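Local structure of nucleoprotein (Human coronavirus NL63, 5EPW) at the interface of chains A and B. The protein packages the positive-strand viral RNA genome into a helical ribonucleocapsid, dimerizing through the C-terminal domain present here. Numbering follows the deposited sequence. Chains: chain A/B, Nucleoprotein.

The interface of chains A and B. Residues chain A 94-97; chain B 96-99.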
# COMPACT_ATOMS: atom_id res chain seq x y z
N ILE A 94 6.41 9.28 -5.31
CA ILE A 94 5.61 8.16 -5.78
C ILE A 94 4.27 8.25 -4.98
O ILE A 94 4.26 8.31 -3.76
CB ILE A 94 6.27 6.81 -5.48
CG1 ILE A 94 7.68 6.73 -6.15
CG2 ILE A 94 5.35 5.67 -6.00
CD1 ILE A 94 8.46 5.47 -5.82
N THR A 95 3.17 8.27 -5.77
CA THR A 95 1.79 8.24 -5.25
C THR A 95 1.20 6.91 -5.58
O THR A 95 1.01 6.53 -6.73
CB THR A 95 0.91 9.38 -5.75
OG1 THR A 95 1.55 10.64 -5.46
CG2 THR A 95 -0.47 9.33 -5.00
N TYR A 96 0.81 6.15 -4.53
CA TYR A 96 0.01 4.97 -4.66
C TYR A 96 -1.47 5.36 -4.35
O TYR A 96 -1.79 5.85 -3.27
CB TYR A 96 0.35 3.84 -3.65
CG TYR A 96 1.70 3.17 -3.81
CD1 TYR A 96 2.90 3.76 -3.33
CD2 TYR A 96 1.79 1.89 -4.37
CE1 TYR A 96 4.09 3.09 -3.47
CE2 TYR A 96 3.00 1.25 -4.46
CZ TYR A 96 4.12 1.86 -4.01
OH TYR A 96 5.25 1.02 -4.12
N THR A 97 -2.39 5.13 -5.30
CA THR A 97 -3.80 5.28 -5.07
C THR A 97 -4.40 3.90 -5.07
O THR A 97 -4.45 3.25 -6.15
CB THR A 97 -4.47 6.22 -6.12
OG1 THR A 97 -3.77 7.48 -6.09
CG2 THR A 97 -5.89 6.37 -5.80
N TYR B 96 -6.98 4.40 -0.08
CA TYR B 96 -5.72 4.87 0.49
C TYR B 96 -4.99 5.67 -0.58
O TYR B 96 -4.74 5.13 -1.67
CB TYR B 96 -4.82 3.74 0.96
CG TYR B 96 -5.30 2.87 2.09
CD1 TYR B 96 -6.23 1.84 1.88
CD2 TYR B 96 -4.68 3.02 3.36
CE1 TYR B 96 -6.54 0.98 2.93
CE2 TYR B 96 -4.99 2.14 4.42
CZ TYR B 96 -5.94 1.19 4.17
OH TYR B 96 -6.25 0.30 5.22
N THR B 97 -4.62 6.89 -0.23
CA THR B 97 -3.72 7.67 -1.16
C THR B 97 -2.47 7.88 -0.37
O THR B 97 -2.47 8.55 0.74
CB THR B 97 -4.37 9.03 -1.53
OG1 THR B 97 -5.61 8.78 -2.19
CG2 THR B 97 -3.42 9.77 -2.52
N TYR B 98 -1.36 7.31 -0.80
CA TYR B 98 -0.08 7.28 -0.05
C TYR B 98 0.99 7.97 -0.94
O TYR B 98 1.20 7.51 -2.05
CB TYR B 98 0.29 5.83 0.32
CG TYR B 98 1.61 5.78 1.06
CD1 TYR B 98 1.67 6.10 2.39
CD2 TYR B 98 2.80 5.57 0.36
CE1 TYR B 98 2.94 6.16 3.07
CE2 TYR B 98 4.01 5.58 1.01
CZ TYR B 98 4.07 5.86 2.34
OH TYR B 98 5.32 5.89 2.94
N LYS B 99 1.71 8.93 -0.37
CA LYS B 99 2.77 9.64 -1.10
C LYS B 99 4.10 9.41 -0.36
O LYS B 99 4.16 9.55 0.86
CB LYS B 99 2.46 11.11 -1.09
CG LYS B 99 1.24 11.40 -1.92
CD LYS B 99 0.83 12.88 -1.86
CE LYS B 99 -0.46 13.12 -2.60
NZ LYS B 99 -0.71 14.64 -2.64
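A:Tyr96 and B:Tyr98 face each other as a hydrogen-bonded antiparallel pair where strand 91-103 of one subunit meets the same strand of the other, in the intersubunit beta-sheet of the coronavirus nucleocapsid C-terminal domain dimer. Each residue donates its amide to the other's carbonyl: A:Tyr96 N lies 2.9 Å from B:Tyr98 O, and B:Tyr98 N is likewise 2.9 Å from A:Tyr96 O. The first bond runs nearly along the C=O axis of its acceptor, whereas the second reaches its oxygen within the carbonyl plane and is the straighter at hydrogen, 167°. Above this ring of two bonds the tyrosine side chains lie alongside one another on one face of the sheet, pointing the same way. Their rings are tilted against each other by about half a right angle, neither stacked nor coplanar, with A:Tyr96 CD1 4.1 Å from B:Tyr98 CD2; from these near carbons they splay apart towards their hydroxyls. Their first torsions differ: CG of A:Tyr96 is anti to its own carbonyl carbon (chi1 -68°), while CG of B:Tyr98 is anti to its backbone N (chi1 178°), a combination that carries both rings towards the same end of the pair.

On the opposite face, A:Thr95 is bridged to B:Lys99, and A:Thr97 pairs with its own counterpart, B:Thr97, which places the molecular two-fold close to this pair. The A:Thr95 methyl CG2 reaches diagonally to the B:Thr97 methyl CG2 at 3.9 Å. A:Thr95 also runs beside B:Lys99 in the same direction; its hydroxyl OG1 lies 3.6 Å from B:Lys99 CG, with CG2 slightly farther from that methylene. Beyond CG the lysine is fully extended, and this outer part of the chain carries the terminal amine NZ away from the strand pair. Such a basic group could contribute to RNA binding, although no nucleic acid is present here.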